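Cytochrome c (Shewanella violacea, PDB 6A3L) probably carries electrons by way of a covalently bound heme c, as a cytochrome c' of the class II cytochrome c family. Local coordinates at residues Leu55-Phe60 with Thr77-Phe82. Sequence-based numbering, arbitrary orientation.
With HEC (heme c), chain C.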
ATOM      1  N   LEU A  55      -4.113  -5.119  -3.362  1.00 38.89           N
ATOM      2  CA  LEU A  55      -4.819  -4.986  -2.075  1.00 41.26           C
ATOM      3  C   LEU A  55      -6.325  -4.741  -2.142  1.00 41.85           C
ATOM      4  O   LEU A  55      -7.068  -5.370  -1.377  1.00 40.88           O
ATOM      5  CB  LEU A  55      -4.206  -3.867  -1.229  1.00 37.64           C
ATOM      6  CG  LEU A  55      -2.697  -3.935  -1.138  1.00 35.54           C
ATOM      7  CD1 LEU A  55      -2.105  -2.848  -0.231  1.00 37.68           C
ATOM      8  CD2 LEU A  55      -2.325  -5.324  -0.690  1.00 36.97           C
ATOM      9  N   PRO A  56      -6.820  -3.821  -2.982  1.00 42.74           N
ATOM     10  CA  PRO A  56      -8.209  -3.352  -2.797  1.00 42.32           C
ATOM     11  C   PRO A  56      -9.275  -4.412  -3.021  1.00 41.66           C
ATOM     12  O   PRO A  56     -10.374  -4.276  -2.464  1.00 42.32           O
ATOM     13  CB  PRO A  56      -8.343  -2.208  -3.809  1.00 40.47           C
ATOM     14  CG  PRO A  56      -7.274  -2.419  -4.796  1.00 43.82           C
ATOM     15  CD  PRO A  56      -6.150  -3.109  -4.082  1.00 42.37           C
ATOM     16  N   LEU A  57      -9.019  -5.448  -3.822  1.00 41.88           N
ATOM     17  CA  LEU A  57     -10.107  -6.375  -4.127  1.00 43.83           C
ATOM     18  C   LEU A  57     -10.699  -6.962  -2.846  1.00 42.28           C
ATOM     19  O   LEU A  57     -11.927  -7.049  -2.708  1.00 41.53           O
ATOM     20  CB  LEU A  57      -9.645  -7.491  -5.067  1.00 41.84           C
ATOM     21  CG  LEU A  57     -10.831  -8.331  -5.602  1.00 42.69           C
ATOM     22  CD1 LEU A  57     -11.860  -7.457  -6.325  1.00 39.00           C
ATOM     23  CD2 LEU A  57     -10.368  -9.461  -6.497  1.00 44.82           C
ATOM     24  N   GLU A  58      -9.839  -7.325  -1.889  1.00 39.06           N
ATOM     25  CA  GLU A  58     -10.285  -7.853  -0.594  1.00 43.41           C
ATOM     26  C   GLU A  58     -11.296  -6.938   0.090  1.00 41.00           C
ATOM     27  O   GLU A  58     -12.187  -7.416   0.806  1.00 40.81           O
ATOM     28  CB  GLU A  58      -9.070  -8.075   0.313  1.00 44.28           C
ATOM     29  CG  GLU A  58      -9.396  -8.539   1.726  1.00 44.93           C
ATOM     30  CD  GLU A  58      -8.155  -8.866   2.511  1.00 44.80           C
ATOM     31  OE1 GLU A  58      -7.087  -8.949   1.881  1.00 45.42           O
ATOM     32  OE2 GLU A  58      -8.235  -9.036   3.749  1.00 51.57           O
ATOM     33  N   GLY A  59     -11.177  -5.626  -0.123  1.00 39.56           N
ATOM     34  CA  GLY A  59     -12.094  -4.666   0.463  1.00 41.35           C
ATOM     35  C   GLY A  59     -13.528  -4.762  -0.017  1.00 42.85           C
ATOM     36  O   GLY A  59     -14.424  -4.232   0.641  1.00 44.55           O
ATOM     37  N   PHE A  60     -13.773  -5.378  -1.165  1.00 42.31           N
ATOM     38  CA  PHE A  60     -15.123  -5.375  -1.722  1.00 43.60           C
ATOM     39  C   PHE A  60     -15.922  -6.573  -1.218  1.00 45.52           C
ATOM     40  O   PHE A  60     -16.449  -7.391  -1.971  1.00 47.59           O
ATOM     41  CB  PHE A  60     -15.061  -5.300  -3.244  1.00 43.48           C
ATOM     42  CG  PHE A  60     -14.547  -3.980  -3.728  1.00 40.71           C
ATOM     43  CD1 PHE A  60     -15.393  -2.889  -3.795  1.00 40.24           C
ATOM     44  CD2 PHE A  60     -13.207  -3.808  -4.018  1.00 38.60           C
ATOM     45  CE1 PHE A  60     -14.916  -1.662  -4.202  1.00 42.81           C
ATOM     46  CE2 PHE A  60     -12.726  -2.597  -4.423  1.00 37.60           C
ATOM     47  CZ  PHE A  60     -13.572  -1.515  -4.510  1.00 40.63           C
ATOM     48  N   THR A  77     -23.535  -7.357  -8.368  1.00 57.04           N
ATOM     49  CA  THR A  77     -24.354  -8.074  -9.343  1.00 53.51           C
ATOM     50  C   THR A  77     -23.503  -8.628 -10.475  1.00 53.71           C
ATOM     51  O   THR A  77     -23.905  -9.589 -11.138  1.00 55.53           O
ATOM     52  CB  THR A  77     -25.453  -7.172  -9.900  1.00 55.76           C
ATOM     53  OG1 THR A  77     -24.868  -6.134 -10.698  1.00 54.18           O
ATOM     54  CG2 THR A  77     -26.289  -6.566  -8.758  1.00 50.52           C
ATOM     55  N   ASP A  78     -22.358  -8.015 -10.749  1.00 55.08           N
ATOM     56  CA  ASP A  78     -21.429  -8.531 -11.752  1.00 54.74           C
ATOM     57  C   ASP A  78     -20.020  -8.755 -11.195  1.00 53.78           C
ATOM     58  O   ASP A  78     -19.023  -8.456 -11.862  1.00 52.69           O
ATOM     59  CB  ASP A  78     -21.380  -7.611 -12.970  1.00 54.55           C
ATOM     60  CG  ASP A  78     -21.074  -8.363 -14.239  1.00 56.74           C
ATOM     61  OD1 ASP A  78     -20.486  -9.471 -14.161  1.00 55.13           O
ATOM     62  OD2 ASP A  78     -21.445  -7.859 -15.315  1.00 61.34           O
ATOM     63  N   LYS A  79     -19.916  -9.321  -9.986  1.00 52.57           N
ATOM     64  CA  LYS A  79     -18.627  -9.445  -9.299  1.00 48.80           C
ATOM     65  C   LYS A  79     -17.604 -10.201 -10.137  1.00 50.36           C
ATOM     66  O   LYS A  79     -16.405  -9.911 -10.074  1.00 48.41           O
ATOM     67  CB  LYS A  79     -18.836 -10.146  -7.953  1.00 50.30           C
ATOM     68  CG  LYS A  79     -17.644 -10.133  -7.023  1.00 45.98           C
ATOM     69  CD  LYS A  79     -17.169  -8.720  -6.734  1.00 47.13           C
ATOM     70  CE  LYS A  79     -16.367  -8.677  -5.432  1.00 46.00           C
ATOM     71  NZ  LYS A  79     -15.344  -9.774  -5.403  1.00 42.33           N
ATOM     72  N   SER A  80     -18.058 -11.159 -10.940  1.00 53.27           N
ATOM     73  CA  SER A  80     -17.151 -11.905 -11.806  1.00 55.51           C
ATOM     74  C   SER A  80     -16.369 -10.969 -12.732  1.00 51.59           C
ATOM     75  O   SER A  80     -15.143 -11.071 -12.843  1.00 49.25           O
ATOM     76  CB  SER A  80     -17.956 -12.933 -12.606  1.00 52.67           C
ATOM     77  OG  SER A  80     -17.105 -13.781 -13.333  1.00 56.69           O
ATOM     78  N   ASP A  81     -17.069 -10.039 -13.395  1.00 51.98           N
ATOM     79  CA  ASP A  81     -16.421  -9.097 -14.309  1.00 50.93           C
ATOM     80  C   ASP A  81     -15.561  -8.075 -13.569  1.00 49.80           C
ATOM     81  O   ASP A  81     -14.501  -7.664 -14.069  1.00 49.68           O
ATOM     82  CB  ASP A  81     -17.480  -8.378 -15.152  1.00 53.85           C
ATOM     83  CG  ASP A  81     -16.895  -7.258 -15.993  1.00 51.94           C
ATOM     84  OD1 ASP A  81     -17.206  -6.074 -15.722  1.00 52.24           O
ATOM     85  OD2 ASP A  81     -16.121  -7.559 -16.918  1.00 53.48           O
ATOM     86  N   PHE A  82     -16.013  -7.623 -12.399  1.00 48.37           N
ATOM     87  CA  PHE A  82     -15.238  -6.653 -11.634  1.00 48.37           C
ATOM     88  C   PHE A  82     -13.896  -7.246 -11.227  1.00 45.45           C
ATOM     89  O   PHE A  82     -12.849  -6.612 -11.393  1.00 44.67           O
ATOM     90  CB  PHE A  82     -16.042  -6.200 -10.413  1.00 47.05           C
ATOM     91  CG  PHE A  82     -15.337  -5.202  -9.535  1.00 46.93           C
ATOM     92  CD1 PHE A  82     -15.381  -3.852  -9.826  1.00 46.00           C
ATOM     93  CD2 PHE A  82     -14.669  -5.613  -8.387  1.00 42.75           C
ATOM     94  CE1 PHE A  82     -14.752  -2.923  -9.002  1.00 46.37           C
ATOM     95  CE2 PHE A  82     -14.029  -4.693  -7.561  1.00 43.88           C
ATOM     96  CZ  PHE A  82     -14.073  -3.349  -7.860  1.00 43.63           C
TER
HETATM   97 FE   HEC C 201      -9.984   3.141  -8.551  1.00 48.79          FE
HETATM   98  CHA HEC C 201     -11.770   4.590  -5.947  1.00 43.05           C
HETATM   99  CHB HEC C 201      -7.565   5.522  -8.222  1.00 44.14           C
HETATM  100  CHC HEC C 201      -7.852   1.344 -10.646  1.00 47.49           C
HETATM  101  CHD HEC C 201     -12.302   0.681  -8.762  1.00 41.81           C
HETATM  102  NA  HEC C 201      -9.728   4.731  -7.305  1.00 44.83           N
HETATM  103  C1A HEC C 201     -10.594   5.179  -6.330  1.00 41.71           C
HETATM  104  C2A HEC C 201     -10.045   6.393  -5.799  1.00 41.42           C
HETATM  105  C3A HEC C 201      -8.885   6.652  -6.414  1.00 42.27           C
HETATM  106  C4A HEC C 201      -8.655   5.607  -7.378  1.00 43.05           C
HETATM  107  CMA HEC C 201      -7.955   7.864  -6.155  1.00 42.99           C
HETATM  108  CAA HEC C 201     -10.683   7.221  -4.679  1.00 35.62           C
HETATM  109  CBA HEC C 201     -10.264   6.525  -3.372  1.00 40.66           C
HETATM  110  CGA HEC C 201     -10.613   7.447  -2.234  1.00 39.73           C
HETATM  111  O1A HEC C 201      -9.760   8.316  -1.943  1.00 41.41           O
HETATM  112  O2A HEC C 201     -11.720   7.337  -1.644  1.00 38.30           O
HETATM  113  NB  HEC C 201      -8.009   3.348  -9.272  1.00 46.69           N
HETATM  114  C1B HEC C 201      -7.251   4.487  -9.076  1.00 44.73           C
HETATM  115  C2B HEC C 201      -6.081   4.403  -9.923  1.00 43.63           C
HETATM  116  C3B HEC C 201      -6.147   3.253 -10.624  1.00 43.24           C
HETATM  117  C4B HEC C 201      -7.362   2.564 -10.212  1.00 46.21           C
HETATM  118  CMB HEC C 201      -5.001   5.511  -9.972  1.00 44.20           C
HETATM  119  CAB HEC C 201      -5.113   2.708 -11.649  1.00 45.11           C
HETATM  120  CBB HEC C 201      -3.794   2.886 -11.458  1.00 42.88           C
HETATM  121  NC  HEC C 201     -10.052   1.344  -9.485  1.00 41.72           N
HETATM  122  C1C HEC C 201      -9.106   0.816 -10.352  1.00 46.21           C
HETATM  123  C2C HEC C 201      -9.656  -0.408 -10.908  1.00 44.42           C
HETATM  124  C3C HEC C 201     -10.897  -0.589 -10.420  1.00 42.71           C
HETATM  125  C4C HEC C 201     -11.153   0.506  -9.497  1.00 43.01           C
HETATM  126  CMC HEC C 201      -8.910  -1.281 -11.941  1.00 48.11           C
HETATM  127  CAC HEC C 201     -11.895  -1.748 -10.707  1.00 42.98           C
HETATM  128  CBC HEC C 201     -11.479  -3.003 -10.923  1.00 41.23           C
HETATM  129  ND  HEC C 201     -11.703   2.728  -7.523  1.00 43.27           N
HETATM  130  C1D HEC C 201     -12.519   1.646  -7.806  1.00 42.87           C
HETATM  131  C2D HEC C 201     -13.656   1.704  -6.926  1.00 44.94           C
HETATM  132  C3D HEC C 201     -13.522   2.785  -6.142  1.00 44.75           C
HETATM  133  C4D HEC C 201     -12.292   3.452  -6.508  1.00 43.02           C
HETATM  134  CMD HEC C 201     -14.812   0.675  -6.925  1.00 45.23           C
HETATM  135  CAD HEC C 201     -14.496   3.243  -5.029  1.00 48.22           C
HETATM  136  CBD HEC C 201     -13.948   2.924  -3.630  1.00 46.59           C
HETATM  137  CGD HEC C 201     -14.926   3.403  -2.580  1.00 45.38           C
HETATM  138  O1D HEC C 201     -15.115   4.633  -2.438  1.00 45.90           O
HETATM  139  O2D HEC C 201     -15.532   2.560  -1.883  1.00 48.00           O
HETATM  140  O   HOH W   1     -13.678  -9.198  -3.257  1.00 39.90           O
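At the heme pocket of this cytochrome c', Phe60, in the loop after helix 39-53, meets Phe82, in the first turn of helix 79-99, in a T-shaped (edge-to-face) aromatic pair. The edge of Phe82 enters over the centre of the Phe60 ring, with centroids 4.9 Å apart and planes at 68°; Phe82 CE2 lies 3.7 Å from Phe60 CD2. Both rings also touch substituents of the heme: Phe60 CZ is 3.5 Å from methyl CMD, while CBC lies over one face of Phe82, offset toward the edge of that ring, and Phe82 CE1 comes within 3.5 Å of CAC. Phe82 packs on Cys122 as well, one of the two cysteines that tether the heme in the four-helix bundle. An alanine in place of Phe60 would probably leave the Phe82 edge without its aromatic face and open a gap beside the heme methyl. Leu57 approaches the Phe82 ring obliquely; with CG anti to its backbone N (chi1 -170°), it brings CD1 to 3.7 Å from Phe82 CE2. Lys79 sets CE 3.7 Å from Phe60 O, an oxygen that accepts a hydrogen bond from Trp76 NE1. Lys79 NZ forms a salt bridge with Asp83 and donates to a water 2.8 Å away, which in turn donates to Leu57 O.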